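Local structure of thymidylate synthase 1 (Bacillus subtilis, 1BKP) at residues N51-V62 with P189-R200; L157-Q165 with L175-D183. The protein probably catalyses, as a homodimer, the reductive methylation of dUMP to dTMP, with 5,10-methylenetetrahydrofolate as both methyl donor and reductant. All coordinates share one frame; numbering follows the deposited sequence.

How the contacts relate
From the N terminus, the chain leaves strand 39-49, runs through the loop 51-62 and enters helix 64-75; residues 51-62 wait there for helix 188-206, whose part 189-200 packs against them in contact 1 and closes a loop of 126 residues. Contact 2 falls wholly within that loop: it is a local pairing, the hairpin of strands 161-169 and 172-183, with only nine residues between its segments. The second hairpin strand leads almost at once into the helix of contact 1. The helix packs against both the loop 51-62 and the mixed sheet, on different faces, N191 and Y195 meeting V161 and L175. The two contact centres are about 15 Å apart.

Contact 1. Residues N51-V62 with P189-R200; sequences NSEVPILTTKKV and PFNVFQYNVLQR
The side-chain oxygen of N51 is gripped by two donors from the helix: N196 ND2 at 2.8 Å from N51 OD1, in the carbonyl plane and on a lone pair, and R200 NH2, whose bond is weak and bent. This is the polar end of a loop-on-helix packing in the thymidylate synthase fold, where the loop after strand 39-49 runs along helix 188-206. The other half of the N51 amide is used too: N51 ND2 gives a hydrogen to Q199 OE1 at 2.9 Å, arriving from above the Q199 carbonyl plane, and a second to G211 O on strand 209-223. R200 NE reaches back one helical turn to N196 OD1 at 2.8 Å, so both ends of the N196 amide are held and its rotation is fixed. A water joins R200 NH2 to N51 O, while V54 CG2 sits over the centre of the guanidinium face.

Farther along, the contact turns apolar. P55 lays CG and CD against N196, CD coming 3.4 Å from N196 CG. With CG anti to the backbone N (chi1 173°), the F193 ring takes V54 CG1 at its edge and I56 CD1 over a face, a CH-pi contact 4.2 Å from I56 CD1 to the ring centroid. Near the start of helix 188-206, P189 packs against L57 and V62, with L57 CD1 3.7 Å from P189 CG and V62 CG2 3.9 Å from P189 CB.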
# COMPACT_ATOMS: atom_id res chain seq x y z
N ASN A 51 19.78 4.66 -1.22
CA ASN A 51 20.57 4.35 -0.04
C ASN A 51 22.04 4.75 -0.08
O ASN A 51 22.86 4.29 0.76
CB ASN A 51 20.36 2.87 0.41
CG ASN A 51 19.23 2.77 1.45
OD1 ASN A 51 19.19 3.57 2.38
ND2 ASN A 51 18.27 1.80 1.26
N SER A 52 22.39 5.65 -0.99
CA SER A 52 23.78 6.11 -1.07
C SER A 52 23.97 7.11 0.07
O SER A 52 25.06 7.40 0.48
CB SER A 52 24.08 6.71 -2.41
OG SER A 52 23.15 7.74 -2.72
N GLU A 53 22.87 7.64 0.60
CA GLU A 53 22.94 8.52 1.77
C GLU A 53 21.71 8.27 2.65
O GLU A 53 20.70 7.68 2.20
CB GLU A 53 23.02 10.01 1.36
CG GLU A 53 22.01 10.44 0.50
CD GLU A 53 22.22 11.93 0.03
OE1 GLU A 53 23.20 12.23 -0.61
OE2 GLU A 53 21.34 12.77 0.27
N VAL A 54 21.80 8.68 3.92
CA VAL A 54 20.73 8.53 4.90
C VAL A 54 19.63 9.54 4.55
O VAL A 54 19.94 10.66 4.29
CB VAL A 54 21.31 8.84 6.29
CG1 VAL A 54 20.21 9.02 7.30
CG2 VAL A 54 22.13 7.61 6.73
N PRO A 55 18.36 9.10 4.38
CA PRO A 55 17.35 10.10 4.06
C PRO A 55 17.00 10.92 5.32
O PRO A 55 16.28 10.45 6.16
CB PRO A 55 16.14 9.25 3.55
CG PRO A 55 16.32 7.95 4.21
CD PRO A 55 17.84 7.72 4.28
N ILE A 56 17.56 12.12 5.44
CA ILE A 56 17.26 12.94 6.59
C ILE A 56 17.34 14.37 6.15
O ILE A 56 17.99 14.71 5.11
CB ILE A 56 18.24 12.63 7.76
CG1 ILE A 56 17.75 13.24 9.08
CG2 ILE A 56 19.68 13.07 7.44
CD1 ILE A 56 18.47 12.62 10.31
N LEU A 57 16.40 15.16 6.69
CA LEU A 57 16.39 16.57 6.30
C LEU A 57 17.56 17.34 6.90
O LEU A 57 17.97 17.02 8.03
CB LEU A 57 15.15 17.28 6.85
CG LEU A 57 13.76 16.88 6.28
CD1 LEU A 57 12.76 18.02 6.66
CD2 LEU A 57 13.91 16.62 4.71
N THR A 58 18.07 18.34 6.18
CA THR A 58 19.09 19.20 6.79
C THR A 58 18.54 20.65 6.99
O THR A 58 19.21 21.53 7.57
CB THR A 58 20.34 19.23 6.05
OG1 THR A 58 20.14 19.85 4.76
CG2 THR A 58 20.96 17.77 5.97
N THR A 59 17.35 20.92 6.46
CA THR A 59 16.78 22.26 6.60
C THR A 59 16.20 22.51 8.00
O THR A 59 15.78 23.61 8.30
CB THR A 59 15.76 22.63 5.50
OG1 THR A 59 14.75 21.67 5.58
CG2 THR A 59 16.42 22.64 4.04
N LYS A 60 16.07 21.45 8.78
CA LYS A 60 15.67 21.55 10.19
C LYS A 60 16.17 20.26 10.84
O LYS A 60 16.51 19.31 10.14
CB LYS A 60 14.15 21.66 10.38
CG LYS A 60 13.38 20.37 10.19
CD LYS A 60 11.98 20.44 10.70
CE LYS A 60 11.24 19.03 10.49
NZ LYS A 60 9.74 19.04 10.84
N LYS A 61 16.33 20.23 12.17
CA LYS A 61 16.83 19.03 12.78
C LYS A 61 15.71 18.01 12.97
O LYS A 61 14.63 18.34 13.41
CB LYS A 61 17.36 19.34 14.17
CG LYS A 61 17.85 18.14 14.89
CD LYS A 61 18.20 18.58 16.34
CE LYS A 61 18.86 17.44 17.12
NZ LYS A 61 20.21 17.10 16.63
N VAL A 62 15.94 16.78 12.60
CA VAL A 62 14.90 15.76 12.81
C VAL A 62 15.23 15.12 14.16
O VAL A 62 16.42 14.86 14.44
CB VAL A 62 14.96 14.70 11.69
CG1 VAL A 62 14.07 13.47 12.04
CG2 VAL A 62 14.43 15.35 10.34
N PRO A 189 9.04 13.77 8.03
CA PRO A 189 10.52 13.61 8.18
C PRO A 189 10.95 12.60 9.20
O PRO A 189 11.88 11.82 8.97
CB PRO A 189 11.02 15.04 8.49
CG PRO A 189 9.90 15.98 7.90
CD PRO A 189 8.62 15.19 8.25
N PHE A 190 10.21 12.53 10.30
CA PHE A 190 10.48 11.58 11.39
C PHE A 190 10.26 10.13 10.85
O PHE A 190 11.06 9.22 11.12
CB PHE A 190 9.47 11.90 12.46
CG PHE A 190 9.59 11.10 13.71
CD1 PHE A 190 10.40 11.55 14.79
CD2 PHE A 190 8.81 9.98 13.88
CE1 PHE A 190 10.38 10.86 15.99
CE2 PHE A 190 8.79 9.27 15.12
CZ PHE A 190 9.57 9.72 16.15
N ASN A 191 9.13 9.90 10.19
CA ASN A 191 8.74 8.57 9.67
C ASN A 191 9.63 8.05 8.55
O ASN A 191 10.04 6.89 8.58
CB ASN A 191 7.31 8.65 9.18
CG ASN A 191 6.30 8.60 10.29
OD1 ASN A 191 6.51 7.95 11.37
ND2 ASN A 191 5.18 9.22 10.06
N VAL A 192 10.12 8.95 7.67
CA VAL A 192 10.93 8.56 6.53
C VAL A 192 12.31 8.10 7.10
O VAL A 192 12.81 7.01 6.71
CB VAL A 192 11.12 9.70 5.61
CG1 VAL A 192 12.19 9.43 4.54
CG2 VAL A 192 9.82 9.97 4.85
N PHE A 193 12.86 8.87 8.03
CA PHE A 193 14.17 8.45 8.64
C PHE A 193 14.04 7.13 9.39
O PHE A 193 14.79 6.20 9.17
CB PHE A 193 14.66 9.55 9.61
CG PHE A 193 15.92 9.14 10.39
CD1 PHE A 193 17.14 9.05 9.76
CD2 PHE A 193 15.84 8.81 11.75
CE1 PHE A 193 18.31 8.65 10.49
CE2 PHE A 193 16.98 8.41 12.49
CZ PHE A 193 18.20 8.33 11.88
N GLN A 194 12.98 6.99 10.18
CA GLN A 194 12.76 5.87 11.06
C GLN A 194 12.68 4.54 10.30
O GLN A 194 13.34 3.59 10.70
CB GLN A 194 11.48 6.16 11.82
CG GLN A 194 10.72 5.04 12.40
CD GLN A 194 9.45 5.56 13.14
OE1 GLN A 194 9.42 5.66 14.38
NE2 GLN A 194 8.46 5.95 12.39
N TYR A 195 11.99 4.51 9.17
CA TYR A 195 11.89 3.24 8.42
C TYR A 195 13.15 2.88 7.65
O TYR A 195 13.42 1.66 7.39
CB TYR A 195 10.56 3.13 7.59
CG TYR A 195 9.48 2.60 8.48
CD1 TYR A 195 8.79 3.45 9.41
CD2 TYR A 195 9.16 1.21 8.47
CE1 TYR A 195 7.81 2.94 10.28
CE2 TYR A 195 8.21 0.67 9.33
CZ TYR A 195 7.54 1.56 10.24
OH TYR A 195 6.63 0.99 11.10
N ASN A 196 13.95 3.90 7.29
CA ASN A 196 15.23 3.57 6.64
C ASN A 196 16.17 2.91 7.69
O ASN A 196 16.94 1.94 7.40
CB ASN A 196 15.86 4.85 6.06
CG ASN A 196 17.07 4.54 5.23
OD1 ASN A 196 18.14 4.67 5.72
ND2 ASN A 196 16.90 3.95 4.01
N VAL A 197 16.09 3.38 8.94
CA VAL A 197 16.91 2.73 10.00
C VAL A 197 16.48 1.23 10.12
O VAL A 197 17.31 0.34 10.11
CB VAL A 197 16.77 3.48 11.38
CG1 VAL A 197 17.63 2.75 12.45
CG2 VAL A 197 17.31 4.86 11.17
N LEU A 198 15.18 0.96 10.02
CA LEU A 198 14.72 -0.40 10.13
C LEU A 198 15.32 -1.22 8.92
O LEU A 198 15.68 -2.38 9.11
CB LEU A 198 13.20 -0.47 10.04
CG LEU A 198 12.60 -1.88 10.18
CD1 LEU A 198 12.83 -2.43 11.65
CD2 LEU A 198 11.06 -1.75 9.83
N GLN A 199 15.37 -0.63 7.73
CA GLN A 199 15.93 -1.32 6.58
C GLN A 199 17.37 -1.74 6.88
O GLN A 199 17.78 -2.90 6.55
CB GLN A 199 15.96 -0.44 5.35
CG GLN A 199 16.28 -1.23 4.10
CD GLN A 199 16.24 -0.36 2.87
OE1 GLN A 199 16.16 0.84 2.99
NE2 GLN A 199 16.34 -0.96 1.66
N ARG A 200 18.17 -0.76 7.32
CA ARG A 200 19.58 -1.01 7.68
C ARG A 200 19.73 -2.05 8.77
O ARG A 200 20.62 -2.93 8.66
CB ARG A 200 20.28 0.31 8.07
CG ARG A 200 20.29 1.31 6.81
CD ARG A 200 20.83 2.70 7.15
NE ARG A 200 20.68 3.51 5.95
CZ ARG A 200 21.69 3.92 5.20
NH1 ARG A 200 22.97 3.70 5.56
NH2 ARG A 200 21.41 4.61 4.13
O HOH W 1 24.20 5.28 3.15

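Contact 2. Residues L157-Q165 with L175-D183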
# COMPACT_ATOMS: atom_id res chain seq x y z
N LEU A 157 -5.48 4.10 18.70
CA LEU A 157 -5.24 4.91 17.48
C LEU A 157 -4.90 3.92 16.31
O LEU A 157 -4.26 2.91 16.56
CB LEU A 157 -4.07 5.88 17.61
CG LEU A 157 -2.88 5.57 18.52
CD1 LEU A 157 -2.52 4.06 18.63
CD2 LEU A 157 -1.68 6.43 18.10
N THR A 158 -5.33 4.23 15.09
CA THR A 158 -5.01 3.40 13.95
C THR A 158 -3.72 3.94 13.42
O THR A 158 -3.55 5.14 13.24
CB THR A 158 -6.07 3.44 12.86
OG1 THR A 158 -6.22 4.79 12.41
CG2 THR A 158 -7.43 2.84 13.37
N PRO A 159 -2.79 3.07 13.06
CA PRO A 159 -1.48 3.47 12.54
C PRO A 159 -1.43 4.27 11.26
O PRO A 159 -2.27 4.07 10.38
CB PRO A 159 -0.76 2.11 12.35
CG PRO A 159 -1.96 1.19 11.90
CD PRO A 159 -3.08 1.64 12.87
N CYS A 160 -0.51 5.23 11.19
CA CYS A 160 -0.28 5.99 9.98
C CYS A 160 0.59 5.14 9.04
O CYS A 160 0.22 4.91 7.90
CB CYS A 160 0.42 7.33 10.20
SG CYS A 160 -0.76 8.65 10.78
N VAL A 161 1.81 4.78 9.47
CA VAL A 161 2.72 3.99 8.61
C VAL A 161 2.37 2.55 9.01
O VAL A 161 2.83 2.03 10.04
CB VAL A 161 4.25 4.33 8.89
CG1 VAL A 161 5.10 3.50 7.91
CG2 VAL A 161 4.53 5.88 8.75
N TYR A 162 1.56 1.91 8.20
CA TYR A 162 0.96 0.68 8.63
C TYR A 162 1.42 -0.60 7.90
O TYR A 162 1.01 -1.71 8.31
CB TYR A 162 -0.60 0.84 8.48
CG TYR A 162 -1.18 0.89 7.03
CD1 TYR A 162 -1.20 2.11 6.31
CD2 TYR A 162 -1.49 -0.30 6.33
CE1 TYR A 162 -1.50 2.15 4.97
CE2 TYR A 162 -1.80 -0.27 4.97
CZ TYR A 162 -1.81 0.98 4.30
OH TYR A 162 -2.17 1.08 3.00
N GLU A 163 2.17 -0.46 6.82
CA GLU A 163 2.60 -1.69 6.12
C GLU A 163 3.92 -1.56 5.49
O GLU A 163 4.43 -0.42 5.20
CB GLU A 163 1.54 -2.13 5.03
CG GLU A 163 1.52 -1.10 3.89
CD GLU A 163 0.58 -1.52 2.73
OE1 GLU A 163 0.28 -2.69 2.59
OE2 GLU A 163 0.20 -0.67 1.96
N THR A 164 4.58 -2.72 5.29
CA THR A 164 5.87 -2.72 4.58
C THR A 164 5.85 -3.91 3.63
O THR A 164 5.12 -4.86 3.84
CB THR A 164 7.10 -2.95 5.50
OG1 THR A 164 7.08 -4.28 6.07
CG2 THR A 164 7.13 -2.00 6.70
N GLN A 165 6.62 -3.82 2.55
CA GLN A 165 6.80 -4.98 1.64
C GLN A 165 8.33 -5.00 1.37
O GLN A 165 8.94 -3.98 1.10
CB GLN A 165 5.99 -4.86 0.33
CG GLN A 165 6.25 -6.14 -0.49
CD GLN A 165 5.24 -6.32 -1.61
OE1 GLN A 165 4.38 -5.54 -1.80
NE2 GLN A 165 5.37 -7.43 -2.37
N LEU A 175 13.11 -2.03 0.38
CA LEU A 175 12.04 -1.89 1.35
C LEU A 175 11.06 -0.90 0.76
O LEU A 175 11.48 0.17 0.27
CB LEU A 175 12.55 -1.30 2.71
CG LEU A 175 11.45 -0.79 3.68
CD1 LEU A 175 10.50 -1.99 4.01
CD2 LEU A 175 12.08 -0.25 4.98
N GLU A 176 9.76 -1.26 0.79
CA GLU A 176 8.73 -0.31 0.34
C GLU A 176 7.78 -0.14 1.53
O GLU A 176 7.26 -1.11 2.07
CB GLU A 176 7.98 -0.87 -0.89
CG GLU A 176 6.97 0.11 -1.41
CD GLU A 176 6.53 -0.11 -2.86
OE1 GLU A 176 6.68 -1.24 -3.35
OE2 GLU A 176 6.04 0.85 -3.48
N VAL A 177 7.45 1.09 1.90
CA VAL A 177 6.59 1.33 3.05
C VAL A 177 5.39 2.19 2.61
O VAL A 177 5.51 2.96 1.68
CB VAL A 177 7.49 2.19 4.07
CG1 VAL A 177 6.77 2.69 5.22
CG2 VAL A 177 8.68 1.35 4.53
N ARG A 178 4.28 2.12 3.32
CA ARG A 178 3.16 3.03 2.99
C ARG A 178 2.55 3.63 4.22
O ARG A 178 2.25 2.89 5.18
CB ARG A 178 2.02 2.37 2.20
CG ARG A 178 0.99 3.44 1.63
CD ARG A 178 0.08 2.79 0.61
NE ARG A 178 -0.81 3.81 0.07
CZ ARG A 178 -1.96 4.19 0.60
NH1 ARG A 178 -2.55 3.45 1.53
NH2 ARG A 178 -2.62 5.18 0.03
N ALA A 179 2.31 4.92 4.16
CA ALA A 179 1.55 5.63 5.18
C ALA A 179 0.20 5.98 4.50
O ALA A 179 0.16 6.57 3.40
CB ALA A 179 2.21 6.95 5.55
N ARG A 180 -0.89 5.76 5.24
CA ARG A 180 -2.21 6.11 4.72
C ARG A 180 -2.41 7.59 4.71
O ARG A 180 -3.14 8.16 3.90
CB ARG A 180 -3.28 5.48 5.68
CG ARG A 180 -3.15 5.79 7.12
CD ARG A 180 -4.44 5.47 7.81
NE ARG A 180 -4.34 5.78 9.24
CZ ARG A 180 -4.82 6.86 9.81
NH1 ARG A 180 -5.34 7.82 9.07
NH2 ARG A 180 -4.70 7.01 11.12
N SER A 181 -1.69 8.23 5.61
CA SER A 181 -1.81 9.67 5.76
C SER A 181 -0.50 10.20 6.38
O SER A 181 0.12 9.44 7.09
CB SER A 181 -2.93 9.97 6.81
OG SER A 181 -3.04 11.35 6.78
N ASN A 182 -0.09 11.43 6.09
CA ASN A 182 1.11 11.94 6.83
C ASN A 182 1.00 13.44 6.92
O ASN A 182 0.75 14.15 5.90
CB ASN A 182 2.38 11.66 6.02
CG ASN A 182 3.50 10.86 6.77
OD1 ASN A 182 4.56 10.82 6.25
ND2 ASN A 182 3.25 10.24 7.92
N ASP A 183 1.19 13.98 8.13
CA ASP A 183 1.27 15.44 8.32
C ASP A 183 2.68 15.66 7.77
O ASP A 183 3.68 15.17 8.38
CB ASP A 183 1.22 15.69 9.84
CG ASP A 183 1.55 17.12 10.21
OD1 ASP A 183 2.15 17.87 9.43
OD2 ASP A 183 1.09 17.53 11.28
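Strands 161-165 and 175-179 run antiparallel at 162°, their axes 4.7 Å apart, with E163-R178 and Q165-E176 as hydrogen-bonded pairs and a beta bulge between V161 and E163 that shifts the register by one. At the bulge Y162 N still bonds R178 O, and C160 O accepts R180 N at 3.0 Å. V161, T164, V177 and A179 share the face turned to helix 188-206; there V161 CG1 and V177 CG1 are squeezed to 3.3 Å. The other face carries E163, Q165, E176 and R178. Y162 and R178 lie side by side, the guanidinium 78° to the ring, and R178 NH1 donates in its own plane to Y162 OH at 2.8 Å. That hydroxyl also bonds E163 of the second subunit, and R178 NH2 pairs with the carboxylate of E176 of the second subunit, so this face belongs to the dimer interface.

The hairpin is the part of the thymidylate synthase fold that carries the catalytic cysteine, C160, just ahead of its first strand. R180, at the corner where the chain bends, is predicted to contact dUMP, a ligand shared across the dimer. Its chain is stretched from CG to NE and clamps the loop before the cysteine: R180 NE bonds P159 O at 2.9 Å and R180 NH2 bonds T158 O at 3.1 Å, both from above the carbonyl planes. These bonds hold the guanidinium with C160 SG over one face, near the rim, 4.3 Å from R180 NH2.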